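Local structure of lambda integrase (Enterobacteria phage lambda, 1AE9) at residues A30-R36 with L134-S138; Q35-D39 with V55-T60. The protein catalyses the site-specific recombination that integrates the phage genome into the host chromosome and, together with excisionase, excises it again, this chain being its catalytic domain. All blocks are in the same frame, centred on the assembly; numbering follows the deposited sequence.

Contact 1: residues A30-R36 with L134-S138; sequences AVVTGQR and LRSLS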
loop_
_atom_site.group_PDB
_atom_site.type_symbol
_atom_site.label_atom_id
_atom_site.label_comp_id
_atom_site.label_asym_id
_atom_site.label_seq_id
_atom_site.Cartn_x
_atom_site.Cartn_y
_atom_site.Cartn_z
ATOM N N ALA A 30 9.614 17.800 -2.534
ATOM C CA ALA A 30 10.566 16.704 -2.645
ATOM C C ALA A 30 11.937 17.200 -3.108
ATOM O O ALA A 30 12.969 16.748 -2.600
ATOM C CB ALA A 30 10.044 15.657 -3.615
ATOM N N VAL A 31 11.946 18.114 -4.076
ATOM C CA VAL A 31 13.200 18.649 -4.609
ATOM C C VAL A 31 13.874 19.654 -3.673
ATOM O O VAL A 31 15.080 19.600 -3.481
ATOM C CB VAL A 31 13.012 19.275 -6.034
ATOM C CG1 VAL A 31 14.325 19.898 -6.533
ATOM C CG2 VAL A 31 12.550 18.198 -7.025
ATOM N N VAL A 32 13.105 20.542 -3.057
ATOM C CA VAL A 32 13.702 21.531 -2.172
ATOM C C VAL A 32 14.118 21.003 -0.785
ATOM O O VAL A 32 14.999 21.581 -0.144
ATOM C CB VAL A 32 12.820 22.816 -2.074
ATOM C CG1 VAL A 32 11.645 22.616 -1.136
ATOM C CG2 VAL A 32 13.661 24.007 -1.651
ATOM N N THR A 33 13.497 19.922 -0.308
ATOM C CA THR A 33 13.874 19.367 0.998
ATOM C C THR A 33 14.739 18.115 0.859
ATOM O O THR A 33 15.415 17.717 1.809
ATOM C CB THR A 33 12.652 18.997 1.897
ATOM O OG1 THR A 33 11.982 17.848 1.360
ATOM C CG2 THR A 33 11.671 20.158 2.018
ATOM N N GLY A 34 14.689 17.479 -0.312
ATOM C CA GLY A 34 15.457 16.266 -0.546
ATOM C C GLY A 34 15.042 15.055 0.289
ATOM O O GLY A 34 15.762 14.046 0.320
ATOM N N GLN A 35 13.876 15.121 0.936
ATOM C CA GLN A 35 13.412 14.020 1.783
ATOM C C GLN A 35 12.677 12.900 1.045
ATOM O O GLN A 35 12.036 13.131 0.015
ATOM C CB GLN A 35 12.554 14.565 2.930
ATOM C CG GLN A 35 13.295 15.559 3.842
ATOM C CD GLN A 35 14.663 15.045 4.283
ATOM O OE1 GLN A 35 14.773 14.009 4.953
ATOM N NE2 GLN A 35 15.712 15.747 3.884
ATOM N N ARG A 36 12.810 11.676 1.554
ATOM C CA ARG A 36 12.153 10.515 0.962
ATOM C C ARG A 36 10.648 10.761 0.997
ATOM O O ARG A 36 10.153 11.431 1.909
ATOM C CB ARG A 36 12.480 9.257 1.756
ATOM C CG ARG A 36 13.954 8.862 1.747
ATOM C CD ARG A 36 14.138 7.534 2.460
ATOM N NE ARG A 36 15.531 7.099 2.540
ATOM C CZ ARG A 36 16.420 7.565 3.413
ATOM N NH1 ARG A 36 16.082 8.502 4.296
ATOM N NH2 ARG A 36 17.647 7.064 3.431
ATOM N N LEU A 134 13.209 12.102 -7.487
ATOM C CA LEU A 134 13.231 13.523 -7.151
ATOM C C LEU A 134 14.237 13.802 -6.029
ATOM O O LEU A 134 14.730 14.919 -5.902
ATOM C CB LEU A 134 11.826 14.007 -6.756
ATOM C CG LEU A 134 10.805 14.033 -7.899
ATOM C CD1 LEU A 134 9.437 14.394 -7.372
ATOM C CD2 LEU A 134 11.243 15.029 -8.954
ATOM N N ARG A 135 14.538 12.780 -5.231
ATOM C CA ARG A 135 15.499 12.887 -4.128
ATOM C C ARG A 135 16.933 12.956 -4.686
ATOM O O ARG A 135 17.760 13.734 -4.207
ATOM C CB ARG A 135 15.329 11.694 -3.178
ATOM C CG ARG A 135 16.252 11.667 -1.972
ATOM C CD ARG A 135 15.739 10.653 -0.935
ATOM N NE ARG A 135 16.810 10.065 -0.125
ATOM C CZ ARG A 135 17.283 10.568 1.016
ATOM N NH1 ARG A 135 16.791 11.693 1.526
ATOM N NH2 ARG A 135 18.259 9.929 1.660
ATOM N N SER A 136 17.212 12.157 -5.715
ATOM C CA SER A 136 18.524 12.160 -6.365
ATOM C C SER A 136 18.685 13.487 -7.101
ATOM O O SER A 136 19.771 14.066 -7.110
ATOM C CB SER A 136 18.640 11.016 -7.376
ATOM O OG SER A 136 18.450 9.763 -6.754
ATOM N N LEU A 137 17.606 13.961 -7.727
ATOM C CA LEU A 137 17.651 15.233 -8.439
ATOM C C LEU A 137 17.998 16.338 -7.445
ATOM O O LEU A 137 18.879 17.158 -7.711
ATOM C CB LEU A 137 16.325 15.527 -9.154
ATOM C CG LEU A 137 16.202 16.872 -9.892
ATOM C CD1 LEU A 137 17.306 17.042 -10.922
ATOM C CD2 LEU A 137 14.847 16.978 -10.551
ATOM N N SER A 138 17.330 16.334 -6.294
ATOM C CA SER A 138 17.577 17.303 -5.227
ATOM C C SER A 138 19.075 17.321 -4.880
ATOM O O SER A 138 19.687 18.382 -4.774
ATOM C CB SER A 138 16.769 16.913 -3.981
ATOM O OG SER A 138 17.000 17.799 -2.896
#
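The guanidinium groups of Arg36 and Arg135 lie flat on one another, centres 3.9 Å apart and planes 26° from parallel. Arg135 NH2 sits over one face of Arg36, displaced toward its rim, while the chain of Arg36 reaches across a face of Arg135, with Arg36 CG 3.6 Å from Arg135 NE. At the edge of Arg135, NH1 gives a hydrogen bond of 2.8 Å to Gly34 O, in the carbonyl plane but bent at the proton (136°). Its NH2 bonds Leu155 O and Arg36 NH1 bonds Gln57 OE1, so backbone and side-chain oxygens help fix both stacked groups. Both arginines are predicted active-site residues, and the pairing is consistent with the tyrosine recombinase pocket, where paired arginines bind the scissile phosphate.

Ser138 OG donates to Val31 O at 2.7 Å, approaching tilted from the carbonyl plane. With chi1 near 178°, Ser138 OG points away from its own N and lies 3.2 Å from Gly34 CA, a close fit at the first residue beyond the helix, which has positive phi. Val31 CG2 meets Leu134 CD2 at 3.9 Å, and Ala30 CB packs on Leu134 CB. The contact thus joins the end of helix 21-33 to the first turns of helix 133-145, with Tyr9 of helix 6-15 touching Val31, Leu134 and Leu137, and Leu40 of helix 37-42 against Ala30.

Contact 2: residues Q35-D39 with V55-T60; sequences QRVGD and VEQSKT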
loop_
_atom_site.group_PDB
_atom_site.type_symbol
_atom_site.label_atom_id
_atom_site.label_comp_id
_atom_site.label_asym_id
_atom_site.label_seq_id
_atom_site.Cartn_x
_atom_site.Cartn_y
_atom_site.Cartn_z
ATOM N N GLN A 35 13.876 15.121 0.936
ATOM C CA GLN A 35 13.412 14.020 1.783
ATOM C C GLN A 35 12.677 12.900 1.045
ATOM O O GLN A 35 12.036 13.131 0.015
ATOM C CB GLN A 35 12.554 14.565 2.930
ATOM C CG GLN A 35 13.295 15.559 3.842
ATOM C CD GLN A 35 14.663 15.045 4.283
ATOM O OE1 GLN A 35 14.773 14.009 4.953
ATOM N NE2 GLN A 35 15.712 15.747 3.884
ATOM N N ARG A 36 12.810 11.676 1.554
ATOM C CA ARG A 36 12.153 10.515 0.962
ATOM C C ARG A 36 10.648 10.761 0.997
ATOM O O ARG A 36 10.153 11.431 1.909
ATOM C CB ARG A 36 12.480 9.257 1.756
ATOM C CG ARG A 36 13.954 8.862 1.747
ATOM C CD ARG A 36 14.138 7.534 2.460
ATOM N NE ARG A 36 15.531 7.099 2.540
ATOM C CZ ARG A 36 16.420 7.565 3.413
ATOM N NH1 ARG A 36 16.082 8.502 4.296
ATOM N NH2 ARG A 36 17.647 7.064 3.431
ATOM N N VAL A 37 9.919 10.190 0.036
ATOM C CA VAL A 37 8.474 10.381 -0.055
ATOM C C VAL A 37 7.722 9.988 1.225
ATOM O O VAL A 37 6.780 10.688 1.635
ATOM C CB VAL A 37 7.871 9.702 -1.329
ATOM C CG1 VAL A 37 8.025 8.184 -1.274
ATOM C CG2 VAL A 37 6.403 10.116 -1.514
ATOM N N GLY A 38 8.185 8.926 1.893
ATOM C CA GLY A 38 7.557 8.494 3.133
ATOM C C GLY A 38 7.599 9.616 4.151
ATOM O O GLY A 38 6.614 9.888 4.843
ATOM N N ASP A 39 8.726 10.314 4.222
ATOM C CA ASP A 39 8.855 11.417 5.163
ATOM C C ASP A 39 8.089 12.663 4.729
ATOM O O ASP A 39 7.572 13.391 5.576
ATOM C CB ASP A 39 10.325 11.729 5.442
ATOM C CG ASP A 39 11.044 10.567 6.098
ATOM O OD1 ASP A 39 10.451 9.929 6.992
ATOM O OD2 ASP A 39 12.187 10.267 5.702
ATOM N N VAL A 55 12.678 17.110 10.909
ATOM C CA VAL A 55 12.378 15.836 10.285
ATOM C C VAL A 55 13.149 14.672 10.885
ATOM O O VAL A 55 14.382 14.721 10.994
ATOM C CB VAL A 55 12.720 15.884 8.757
ATOM C CG1 VAL A 55 12.603 14.501 8.124
ATOM C CG2 VAL A 55 11.812 16.880 8.038
ATOM N N GLU A 56 12.426 13.653 11.337
ATOM C CA GLU A 56 13.083 12.446 11.814
ATOM C C GLU A 56 12.755 11.433 10.737
ATOM O O GLU A 56 11.595 11.052 10.557
ATOM C CB GLU A 56 12.563 11.930 13.148
ATOM C CG GLU A 56 13.266 10.609 13.477
ATOM C CD GLU A 56 12.917 10.026 14.825
ATOM O OE1 GLU A 56 12.308 10.724 15.655
ATOM O OE2 GLU A 56 13.270 8.851 15.053
ATOM N N GLN A 57 13.763 11.023 9.990
ATOM C CA GLN A 57 13.554 10.081 8.916
ATOM C C GLN A 57 13.046 8.758 9.461
ATOM O O GLN A 57 13.663 8.152 10.343
ATOM C CB GLN A 57 14.838 9.929 8.114
ATOM C CG GLN A 57 15.353 11.286 7.599
ATOM C CD GLN A 57 16.521 11.151 6.657
ATOM O OE1 GLN A 57 17.194 10.120 6.628
ATOM N NE2 GLN A 57 16.752 12.180 5.855
ATOM N N SER A 58 11.905 8.330 8.926
ATOM C CA SER A 58 11.227 7.103 9.327
ATOM C C SER A 58 12.088 5.850 9.222
ATOM O O SER A 58 12.094 5.011 10.123
ATOM C CB SER A 58 9.949 6.913 8.490
ATOM O OG SER A 58 9.033 7.983 8.678
ATOM N N LYS A 59 12.819 5.737 8.124
ATOM C CA LYS A 59 13.652 4.575 7.879
ATOM C C LYS A 59 14.965 4.529 8.674
ATOM O O LYS A 59 15.282 3.524 9.310
ATOM C CB LYS A 59 13.937 4.482 6.377
ATOM C CG LYS A 59 14.795 3.297 5.948
ATOM C CD LYS A 59 15.208 3.422 4.474
ATOM C CE LYS A 59 16.162 2.302 4.048
ATOM N NZ LYS A 59 17.469 2.339 4.783
ATOM N N THR A 60 15.696 5.636 8.670
ATOM C CA THR A 60 17.002 5.712 9.316
ATOM C C THR A 60 17.069 6.254 10.737
ATOM O O THR A 60 18.041 5.989 11.447
ATOM C CB THR A 60 17.945 6.571 8.470
ATOM O OG1 THR A 60 17.439 7.916 8.438
ATOM C CG2 THR A 60 18.022 6.027 7.054
HETATM O O HOH W 1 19.337 8.690 5.086
HETATM O O HOH W 2 12.755 7.482 5.797
HETATM O O HOH W 3 8.930 11.258 8.816
#
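Asp39 OD1 is gripped by two donors of Ser58: the backbone N at 2.9 Å, nearly straight (171°) and on the syn side of the carboxylate, and Ser58 OG, which meets OD1 nearly along its C-O axis. Water 3 adds a third bond to OD1 and also donates to Glu56 O. The other oxygen, OD2, lies 3.5 Å from Gln57 CA and accepts a hydrogen bond from water 2, which in turn accepts from Lys59 N. The carboxylate therefore holds the backbone turn at 58-59 through one direct and one water-mediated N-H.

Gln57 uses both ends of its amide. Its NE2 donates to Gln35 OE1 at 2.8 Å, on a lone pair in the carbonyl plane, and has a second acceptor in Leu155 O. At the other end, Thr60 OG1 donates to Gln57 OE1 in the carbonyl plane, whereas Arg36 NH1 approaches the same oxygen at 3.0 Å from well above that plane (73° out of it). Gln57 OE1 itself lies in the guanidinium plane, and the guanidinium and amide planes stand perpendicular.

Topologically, helix 37-42 here meets the end of strand 52-56 and the turn leading to antiparallel strand 63-67. In tyrosine recombinases this hairpin carries the active-site lysine, here Lys59, a predicted assignment. Lys59 CD lies over one face of the Arg36 guanidinium, 4.2 Å from Arg36 NE. The extended lysine chain, bent only at chi4 (-64°), carries NZ onward to a salt bridge with Asp127 of the second subunit. Thr60 CG2 lies 3.8 Å from Arg36 NH2. The same second subunit covers Ser58: its Lys118 bonds Ser58 OG, and its Met114 packs alongside.

From the N terminus, contact 1 starts in the last turn of helix 21-33 and contact 2 at Gln35; they overlap at Gln35 and Arg36. Contact 2 closes first: after the rest of helix 37-42 and strand 48-49, the end of strand 52-56 and the residues after it return to 35-39, across only 15 intervening residues. Contact 1 closes much later, when helix 133-145 comes back to 30-36 after 97 residues. The short loop thus falls within the sequence span of the long one, apart from the shared residues. Their centres about 11 Å apart, the contacts tie the beta hairpin and helix 133-145 to the helix 21-33/helix 37-42 junction, bringing Arg36, Lys59 and Arg135 together.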